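Sortase family protein (Streptococcus agalactiae, PDB 4D7W) is a class C sortase, probably a cysteine transpeptidase that covalently joins pilin subunits during assembly of the type 2b pilus of group B Streptococcus. Local coordinates at residues Ser2-Asp7 with Thr60-Tyr65; Leu55-Thr60 with Ser136-Thr141; Val146-Thr151 with Leu157-Ile162. All coordinates share one frame; numbering follows the deposited sequence.

From the N terminus, contact 1 closes a long loop of 52 residues, mostly helical, by bringing the beginning of strand 62-68 back against the start of helix 3-13. Contact 2 opens before that loop has closed and ends well beyond it, so the two cross; they share Thr60, and Tyr65 O meets Ser136 N where strands 62-68 and 132-137 pair. Together they join the helical N-terminal region to neighbouring strands of the sheet. Contact 3 follows in series and spans only five residues, folding the loop after strand 140-152 back against that strand. It lies on the opposite side of the chain's centre, with its centre about 27 Å from that of contact 1.

Contact 1: residues Ser2-Asp7 with Thr60-Tyr65; sequences SRAIMD and TGNMGY
Ile5 lays its CG2 methyl over one face of the Tyr65 ring, displaced toward the rim that carries CD1. The methyl carbon CG2 of Ile5 sits 4.0 Å from the Tyr65 ring centroid and 20° off the ring normal, a CH-pi contact in which the methyl hydrogens can approach the electron-rich face. The second branch goes lower, to the root of the tyrosine, where Ile5 CD1 packs 3.8 Å from Tyr65 CB. Isoleucine suits the place because it forks at CB: with CG2 anti to the backbone N and CG1 beside it (chi1 -65°), one arm meets the ring while the other reaches the strand side of it. The two side chains cross at about a right angle.

Here the N-terminal helix 3-13 is laid on the beginning of strand 62-68 of the sortase beta-barrel, and no hydrogen bond joins the two segments. Neighbouring strand 73-79 shares in the support, since Ile5 also touches Pro76 and Ala4 touches Tyr78. The small Ala4, one residue earlier in the helix, leaves room for the side chain of Asn62 to come up beneath the helix.

Just ahead of the strand, Thr60 makes an ST turn: Asn62 N donates to Thr60 OG1 over 3.1 Å, fixing the bend through which the chain enters the sheet. Gly61 and Gly64 both adopt positive phi, with backbone angles at which a side chain would press on the preceding carbonyl oxygen, and the carbonyl of Gly61 is taken up by His79.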
loop_
_atom_site.group_PDB
_atom_site.type_symbol
_atom_site.label_atom_id
_atom_site.label_comp_id
_atom_site.label_asym_id
_atom_site.label_seq_id
_atom_site.Cartn_x
_atom_site.Cartn_y
_atom_site.Cartn_z
ATOM N N SER A 2 5.252 15.827 6.931
ATOM C CA SER A 2 6.205 14.797 6.532
ATOM C C SER A 2 7.134 14.454 7.689
ATOM O O SER A 2 8.179 13.835 7.494
ATOM C CB SER A 2 7.013 15.248 5.313
ATOM O OG SER A 2 7.690 16.472 5.560
ATOM N N ARG A 3 6.744 14.867 8.893
ATOM C CA ARG A 3 7.481 14.534 10.110
ATOM C C ARG A 3 7.406 13.033 10.416
ATOM O O ARG A 3 8.347 12.455 10.970
ATOM C CB ARG A 3 6.951 15.341 11.303
ATOM C CG ARG A 3 7.717 15.108 12.600
ATOM C CD ARG A 3 7.214 15.986 13.746
ATOM N NE ARG A 3 5.840 15.676 14.149
ATOM C CZ ARG A 3 5.491 14.669 14.949
ATOM N NH1 ARG A 3 6.415 13.851 15.436
ATOM N NH2 ARG A 3 4.215 14.474 15.258
ATOM N N ALA A 4 6.281 12.411 10.068
ATOM C CA ALA A 4 6.130 10.973 10.243
ATOM C C ALA A 4 7.188 10.256 9.410
ATOM O O ALA A 4 7.811 9.267 9.845
ATOM C CB ALA A 4 4.726 10.528 9.849
ATOM N N ILE A 5 7.409 10.767 8.209
ATOM C CA ILE A 5 8.357 10.115 7.320
ATOM C C ILE A 5 9.775 10.326 7.834
ATOM O O ILE A 5 10.569 9.387 7.878
ATOM C CB ILE A 5 8.222 10.616 5.876
ATOM C CG1 ILE A 5 6.847 10.215 5.319
ATOM C CG2 ILE A 5 9.340 10.050 5.013
ATOM C CD1 ILE A 5 6.596 10.657 3.896
ATOM N N MET A 6 10.086 11.551 8.242
ATOM C CA MET A 6 11.403 11.845 8.809
ATOM C C MET A 6 11.711 10.963 10.014
ATOM O O MET A 6 12.795 10.389 10.103
ATOM C CB MET A 6 11.504 13.319 9.210
ATOM C CG MET A 6 11.550 14.279 8.030
ATOM S SD MET A 6 11.969 15.977 8.497
ATOM C CE MET A 6 10.547 16.437 9.497
ATOM N N ASP A 7 10.753 10.859 10.934
ATOM C CA ASP A 7 10.898 10.021 12.128
ATOM C C ASP A 7 11.108 8.550 11.774
ATOM O O ASP A 7 11.886 7.845 12.414
ATOM C CB ASP A 7 9.668 10.149 13.033
ATOM C CG ASP A 7 9.553 11.521 13.681
ATOM O OD1 ASP A 7 10.585 12.217 13.810
ATOM O OD2 ASP A 7 8.422 11.898 14.065
ATOM N N THR A 60 3.532 2.990 15.963
ATOM C CA THR A 60 2.723 3.941 15.201
ATOM C C THR A 60 1.898 3.311 14.073
ATOM O O THR A 60 0.978 3.935 13.568
ATOM C CB THR A 60 3.601 5.029 14.574
ATOM O OG1 THR A 60 4.289 4.492 13.444
ATOM C CG2 THR A 60 4.628 5.527 15.571
ATOM N N GLY A 61 2.232 2.098 13.659
ATOM C CA GLY A 61 1.583 1.501 12.499
ATOM C C GLY A 61 2.209 1.872 11.146
ATOM O O GLY A 61 1.758 1.398 10.096
ATOM N N ASN A 62 3.246 2.710 11.172
ATOM C CA ASN A 62 3.852 3.265 9.957
ATOM C C ASN A 62 4.767 2.225 9.308
ATOM O O ASN A 62 5.719 1.772 9.932
ATOM C CB ASN A 62 4.623 4.547 10.305
ATOM C CG ASN A 62 5.200 5.257 9.080
ATOM O OD1 ASN A 62 5.170 4.744 7.947
ATOM N ND2 ASN A 62 5.743 6.445 9.310
ATOM N N MET A 63 4.449 1.836 8.071
ATOM C CA MET A 63 5.147 0.759 7.352
ATOM C C MET A 63 6.235 1.267 6.430
ATOM O O MET A 63 7.000 0.476 5.862
ATOM C CB MET A 63 4.183 -0.032 6.461
ATOM C CG MET A 63 3.322 -1.068 7.076
ATOM S SD MET A 63 2.232 -1.632 5.734
ATOM C CE MET A 63 1.133 -2.640 6.711
ATOM N N GLY A 64 6.247 2.576 6.213
ATOM C CA GLY A 64 7.058 3.165 5.164
ATOM C C GLY A 64 6.280 4.276 4.472
ATOM O O GLY A 64 5.394 4.865 5.063
ATOM N N TYR A 65 6.619 4.577 3.225
ATOM C CA TYR A 65 5.992 5.692 2.551
ATOM C C TYR A 65 5.952 5.472 1.054
ATOM O O TYR A 65 6.786 4.755 0.491
ATOM C CB TYR A 65 6.709 7.007 2.881
ATOM C CG TYR A 65 8.172 7.087 2.498
ATOM C CD1 TYR A 65 9.173 6.621 3.356
ATOM C CD2 TYR A 65 8.562 7.669 1.294
ATOM C CE1 TYR A 65 10.520 6.716 3.008
ATOM C CE2 TYR A 65 9.909 7.762 0.933
ATOM C CZ TYR A 65 10.880 7.288 1.794
ATOM O OH TYR A 65 12.214 7.381 1.430
#

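Contact 2: residues Leu55-Thr60 with Ser136-Thr141; sequences LAIDKT and SILNET
Leu55 and Ile137 meet methyl to methyl, Leu55 CD2 lying 4.0 Å from Ile137 CG2, while Leu138 and Ile57 make a second, separate pair. Leu55 loses the most area of the four. Its CG stands anti to the carbonyl carbon (chi1 -62°), which extends the forked end toward the hairpin, where it crosses the isoleucine at roughly a right angle. Ile137 answers with its short branch, CG2, leaving CG1 to turn elsewhere; beta-branching thus lets one strand residue serve two directions, and it also touches Pro99 and Ile100.

Leu138 comes to Ile57 differently. These side chains slide past each other in opposite directions, and the touching atoms are Leu138 CD2 and Ile57 CG2, 3.9 Å apart. Leu138 occupies the second position of a type II' beta turn running from Ile137 to Glu140. The turn closes a beta hairpin with a two-residue loop between strands 132-137 and 140-152, with Ile137 N to Glu140 O and Glu140 N to Ile137 O each 3.0 Å. Phi is positive at Leu138, an unusual backbone for a residue with a side chain; its side chain touches Ile24 of helix 17-31 as well as Ile57, while Tyr8 OH hydrogen-bonds its backbone N.

Facing the hairpin, segment 55-60 has no regular secondary structure and is braced by its own polar groups. Asp58 OD1 accepts from Thr60 N at 2.9 Å, an Asx turn, and from Thr60 OG1 at 2.7 Å. Both donors reach the oxygen from the same face of the carboxylate, a double grip in which aspartate's short side chain supplies an acceptor close to its own backbone.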
loop_
_atom_site.group_PDB
_atom_site.type_symbol
_atom_site.label_atom_id
_atom_site.label_comp_id
_atom_site.label_asym_id
_atom_site.label_seq_id
_atom_site.Cartn_x
_atom_site.Cartn_y
_atom_site.Cartn_z
ATOM N N LEU A 55 6.232 -5.597 9.382
ATOM C CA LEU A 55 6.794 -4.324 8.916
ATOM C C LEU A 55 6.643 -3.216 9.963
ATOM O O LEU A 55 6.433 -2.055 9.628
ATOM C CB LEU A 55 6.132 -3.898 7.593
ATOM C CG LEU A 55 6.374 -4.894 6.456
ATOM C CD1 LEU A 55 5.722 -4.401 5.165
ATOM C CD2 LEU A 55 7.858 -5.079 6.275
ATOM N N ALA A 56 6.727 -3.586 11.233
ATOM C CA ALA A 56 6.516 -2.634 12.312
ATOM C C ALA A 56 7.830 -2.366 13.013
ATOM O O ALA A 56 8.480 -3.308 13.465
ATOM C CB ALA A 56 5.467 -3.166 13.309
ATOM N N ILE A 57 8.242 -1.099 13.091
ATOM C CA ILE A 57 9.471 -0.768 13.824
ATOM C C ILE A 57 9.205 0.123 15.036
ATOM O O ILE A 57 10.146 0.559 15.706
ATOM C CB ILE A 57 10.496 -0.061 12.941
ATOM C CG1 ILE A 57 10.014 1.349 12.601
ATOM C CG2 ILE A 57 10.787 -0.885 11.679
ATOM C CD1 ILE A 57 10.984 2.097 11.699
ATOM N N ASP A 58 7.931 0.399 15.304
ATOM C CA ASP A 58 7.520 1.158 16.485
ATOM C C ASP A 58 6.032 0.944 16.656
ATOM O O ASP A 58 5.455 0.129 15.962
ATOM C CB ASP A 58 7.869 2.654 16.360
ATOM C CG ASP A 58 7.281 3.316 15.102
ATOM O OD1 ASP A 58 6.164 2.957 14.667
ATOM O OD2 ASP A 58 7.950 4.213 14.546
ATOM N N LYS A 59 5.399 1.682 17.556
ATOM C CA LYS A 59 3.981 1.448 17.815
ATOM C C LYS A 59 3.013 2.294 16.969
ATOM O O LYS A 59 1.807 2.297 17.223
ATOM C CB LYS A 59 3.685 1.680 19.297
ATOM C CG LYS A 59 4.287 0.614 20.207
ATOM C CD LYS A 59 3.569 0.564 21.543
ATOM C CE LYS A 59 3.942 -0.689 22.314
ATOM N NZ LYS A 59 2.866 -1.112 23.265
ATOM N N THR A 60 3.532 2.990 15.963
ATOM C CA THR A 60 2.723 3.941 15.201
ATOM C C THR A 60 1.898 3.311 14.073
ATOM O O THR A 60 0.978 3.935 13.568
ATOM C CB THR A 60 3.601 5.029 14.574
ATOM O OG1 THR A 60 4.289 4.492 13.444
ATOM C CG2 THR A 60 4.628 5.527 15.571
ATOM N N SER A 136 8.700 2.876 -0.239
ATOM C CA SER A 136 9.976 2.722 0.431
ATOM C C SER A 136 9.700 2.071 1.761
ATOM O O SER A 136 8.887 2.566 2.533
ATOM C CB SER A 136 10.664 4.068 0.598
ATOM O OG SER A 136 10.747 4.712 -0.664
ATOM N N ILE A 137 10.342 0.936 2.000
ATOM C CA ILE A 137 10.093 0.153 3.202
ATOM C C ILE A 137 11.455 -0.223 3.778
ATOM O O ILE A 137 12.268 -0.854 3.106
ATOM C CB ILE A 137 9.228 -1.084 2.882
ATOM C CG1 ILE A 137 7.811 -0.641 2.468
ATOM C CG2 ILE A 137 9.173 -2.036 4.064
ATOM C CD1 ILE A 137 7.092 -1.648 1.640
ATOM N N LEU A 138 11.723 0.214 5.005
ATOM C CA LEU A 138 13.059 0.077 5.577
ATOM C C LEU A 138 14.083 0.745 4.649
ATOM O O LEU A 138 13.912 1.901 4.238
ATOM C CB LEU A 138 13.396 -1.400 5.809
ATOM C CG LEU A 138 12.388 -2.077 6.746
ATOM C CD1 LEU A 138 12.769 -3.503 7.029
ATOM C CD2 LEU A 138 12.259 -1.296 8.047
ATOM N N ASN A 139 15.129 0.010 4.296
ATOM C CA ASN A 139 16.164 0.547 3.423
ATOM C C ASN A 139 15.956 0.198 1.947
ATOM O O ASN A 139 16.883 0.304 1.145
ATOM C CB ASN A 139 17.538 0.036 3.875
ATOM C CG ASN A 139 17.674 -1.488 3.737
ATOM O OD1 ASN A 139 16.721 -2.239 3.983
ATOM N ND2 ASN A 139 18.867 -1.945 3.344
ATOM N N GLU A 140 14.754 -0.230 1.581
ATOM C CA GLU A 140 14.560 -0.743 0.230
ATOM C C GLU A 140 13.467 -0.047 -0.555
ATOM O O GLU A 140 12.556 0.543 0.007
ATOM C CB GLU A 140 14.282 -2.239 0.291
ATOM C CG GLU A 140 15.582 -3.051 0.383
ATOM C CD GLU A 140 15.389 -4.385 1.057
ATOM O OE1 GLU A 140 14.269 -4.642 1.541
ATOM O OE2 GLU A 140 16.355 -5.174 1.106
ATOM N N THR A 141 13.563 -0.151 -1.869
ATOM C CA THR A 141 12.632 0.501 -2.770
ATOM C C THR A 141 11.896 -0.543 -3.591
ATOM O O THR A 141 12.493 -1.539 -4.032
ATOM C CB THR A 141 13.355 1.488 -3.686
ATOM O OG1 THR A 141 13.805 2.597 -2.904
ATOM C CG2 THR A 141 12.418 2.005 -4.755
#

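Contact 3: residues Val146-Thr151 with Leu157-Ile162. With EDO (1,2-ethanediol), chain B.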
loop_
_atom_site.group_PDB
_atom_site.type_symbol
_atom_site.label_atom_id
_atom_site.label_comp_id
_atom_site.label_asym_id
_atom_site.label_seq_id
_atom_site.Cartn_x
_atom_site.Cartn_y
_atom_site.Cartn_z
ATOM N N VAL A 146 1.947 1.608 -13.703
ATOM C CA VAL A 146 0.524 1.527 -13.984
ATOM C C VAL A 146 0.286 0.685 -15.214
ATOM O O VAL A 146 0.907 0.915 -16.249
ATOM C CB VAL A 146 -0.104 2.921 -14.201
ATOM C CG1 VAL A 146 -1.600 2.795 -14.485
ATOM C CG2 VAL A 146 0.123 3.786 -12.989
ATOM N N ASP A 147 -0.599 -0.297 -15.107
ATOM C CA ASP A 147 -0.922 -1.105 -16.276
ATOM C C ASP A 147 -2.418 -1.258 -16.462
ATOM O O ASP A 147 -2.851 -1.808 -17.458
ATOM C CB ASP A 147 -0.246 -2.486 -16.204
ATOM C CG ASP A 147 -0.833 -3.414 -15.121
ATOM O OD1 ASP A 147 -1.919 -3.154 -14.564
ATOM O OD2 ASP A 147 -0.187 -4.452 -14.842
ATOM N N GLN A 148 -3.207 -0.785 -15.501
ATOM C CA GLN A 148 -4.666 -0.848 -15.653
ATOM C C GLN A 148 -5.381 0.181 -14.778
ATOM O O GLN A 148 -5.106 0.279 -13.580
ATOM C CB GLN A 148 -5.168 -2.261 -15.311
ATOM C CG GLN A 148 -6.660 -2.466 -15.553
ATOM C CD GLN A 148 -7.129 -3.843 -15.127
ATOM O OE1 GLN A 148 -7.127 -4.785 -15.923
ATOM N NE2 GLN A 148 -7.531 -3.971 -13.865
ATOM N N ILE A 149 -6.306 0.924 -15.364
ATOM C CA ILE A 149 -7.081 1.913 -14.623
ATOM C C ILE A 149 -8.574 1.635 -14.781
ATOM O O ILE A 149 -9.077 1.633 -15.895
ATOM C CB ILE A 149 -6.767 3.341 -15.105
ATOM C CG1 ILE A 149 -5.260 3.603 -15.011
ATOM C CG2 ILE A 149 -7.550 4.354 -14.288
ATOM C CD1 ILE A 149 -4.802 4.910 -15.610
ATOM N N ARG A 150 -9.276 1.378 -13.676
ATOM C CA ARG A 150 -10.704 1.046 -13.741
ATOM C C ARG A 150 -11.517 1.843 -12.739
ATOM O O ARG A 150 -11.062 2.104 -11.617
ATOM C CB ARG A 150 -10.953 -0.446 -13.473
ATOM C CG ARG A 150 -10.275 -1.416 -14.408
ATOM C CD ARG A 150 -11.280 -2.051 -15.347
ATOM N NE ARG A 150 -10.667 -3.066 -16.205
ATOM C CZ ARG A 150 -9.874 -2.796 -17.240
ATOM N NH1 ARG A 150 -9.580 -1.535 -17.546
ATOM N NH2 ARG A 150 -9.362 -3.784 -17.965
ATOM N N THR A 151 -12.730 2.199 -13.149
ATOM C CA THR A 151 -13.725 2.786 -12.266
ATOM C C THR A 151 -14.864 1.793 -12.048
ATOM O O THR A 151 -15.452 1.297 -13.006
ATOM C CB THR A 151 -14.257 4.090 -12.845
ATOM O OG1 THR A 151 -13.155 4.981 -13.016
ATOM C CG2 THR A 151 -15.286 4.728 -11.906
ATOM N N LEU A 157 -15.363 -6.267 -6.475
ATOM C CA LEU A 157 -14.019 -6.599 -6.009
ATOM C C LEU A 157 -13.248 -7.445 -7.008
ATOM O O LEU A 157 -12.221 -8.030 -6.666
ATOM C CB LEU A 157 -14.079 -7.332 -4.671
ATOM C CG LEU A 157 -14.723 -6.581 -3.511
ATOM C CD1 LEU A 157 -14.600 -7.408 -2.240
ATOM C CD2 LEU A 157 -14.086 -5.211 -3.341
ATOM N N ARG A 158 -13.743 -7.489 -8.238
ATOM C CA ARG A 158 -13.192 -8.354 -9.273
ATOM C C ARG A 158 -11.761 -8.008 -9.641
ATOM O O ARG A 158 -10.979 -8.893 -10.005
ATOM C CB ARG A 158 -14.064 -8.296 -10.524
ATOM C CG ARG A 158 -15.440 -8.919 -10.355
ATOM C CD ARG A 158 -16.232 -8.830 -11.648
ATOM N NE ARG A 158 -16.592 -7.450 -11.950
ATOM C CZ ARG A 158 -17.316 -7.078 -12.998
ATOM N NH1 ARG A 158 -17.759 -7.985 -13.858
ATOM N NH2 ARG A 158 -17.601 -5.797 -13.187
ATOM N N ASP A 159 -11.418 -6.727 -9.554
ATOM C CA ASP A 159 -10.075 -6.296 -9.911
ATOM C C ASP A 159 -9.140 -6.281 -8.708
ATOM O O ASP A 159 -7.994 -5.850 -8.816
ATOM C CB ASP A 159 -10.112 -4.916 -10.551
ATOM C CG ASP A 159 -11.081 -4.847 -11.710
ATOM O OD1 ASP A 159 -10.834 -5.545 -12.717
ATOM O OD2 ASP A 159 -12.084 -4.104 -11.613
ATOM N N LEU A 160 -9.629 -6.762 -7.572
ATOM C CA LEU A 160 -8.876 -6.660 -6.328
ATOM C C LEU A 160 -8.594 -8.053 -5.756
ATOM O O LEU A 160 -8.765 -8.291 -4.566
ATOM C CB LEU A 160 -9.633 -5.789 -5.329
ATOM C CG LEU A 160 -9.818 -4.327 -5.757
ATOM C CD1 LEU A 160 -10.754 -3.582 -4.822
ATOM C CD2 LEU A 160 -8.483 -3.606 -5.845
ATOM N N GLN A 161 -8.159 -8.975 -6.617
ATOM C CA GLN A 161 -7.926 -10.351 -6.187
ATOM C C GLN A 161 -6.471 -10.763 -6.383
ATOM O O GLN A 161 -5.719 -10.109 -7.105
ATOM C CB GLN A 161 -8.851 -11.317 -6.951
ATOM C CG GLN A 161 -10.340 -10.965 -6.861
ATOM C CD GLN A 161 -10.900 -11.114 -5.450
ATOM O OE1 GLN A 161 -10.406 -11.917 -4.651
ATOM N NE2 GLN A 161 -11.940 -10.338 -5.138
ATOM N N ILE A 162 -6.071 -11.850 -5.726
ATOM C CA ILE A 162 -4.729 -12.385 -5.912
ATOM C C ILE A 162 -4.674 -13.062 -7.252
ATOM O O ILE A 162 -5.580 -13.824 -7.583
ATOM C CB ILE A 162 -4.349 -13.408 -4.829
ATOM C CG1 ILE A 162 -4.309 -12.730 -3.454
ATOM C CG2 ILE A 162 -3.031 -14.084 -5.198
ATOM C CD1 ILE A 162 -3.203 -11.707 -3.288
HETATM C C1 EDO B . -7.355 -9.405 -10.574
HETATM O O1 EDO B . -8.339 -8.949 -9.642
HETATM C C2 EDO B . -6.136 -8.496 -10.491
HETATM O O2 EDO B . -6.483 -7.219 -11.015
HETATM O O HOH W 1 -8.480 -6.786 -13.270
#
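Gln148 and Asp159 bring their polar ends together at about a right angle, amide and carboxylate planes 78° apart, and a water beside the pair bridges them. Gln148 NE2 and Asp159 OD1 are 3.8 Å from each other, and the water fills the role of go-between: it accepts from Gln148 NE2 at 3.0 Å and donates to Asp159 OD1 at 2.7 Å. Glutamine has the reach for this, its CG anti to the backbone N (chi1 -175°) and the chain extended beyond. The guanidinium of Arg150 lies against the same glutamine, with Gln148 CD 3.5 Å above its plane and offset toward the rim. Its NE stays 4.3 Å from Asp159 OD1, beyond a salt bridge.

Strand 140-152 has a classic beta bulge here, Asp147 and Gln148 both facing Arg187 on strand 182-191. Opposite it, Leu157 to Leu160 form a type I turn in which the carbonyl oxygen of its first residue, Leu157 O, is gripped from opposite faces by Leu160 N and by Gln161 NE2, the latter at 2.8 Å.

A 1,2-ethanediol, probably from the crystallisation liquor, occupies the turn's polar rim. Its O1 donates to Arg158 O at 2.7 Å and accepts from Gln161 N, its O2 donates to Asp159 O and also meets the water, and Arg187 NH1 holds the diol too. With no direct hydrogen bond between the segments, the polar ends of Gln148 and Asp159 are joined through water, and Arg150, too far for a salt bridge, would probably add only a through-space attraction to Asp159.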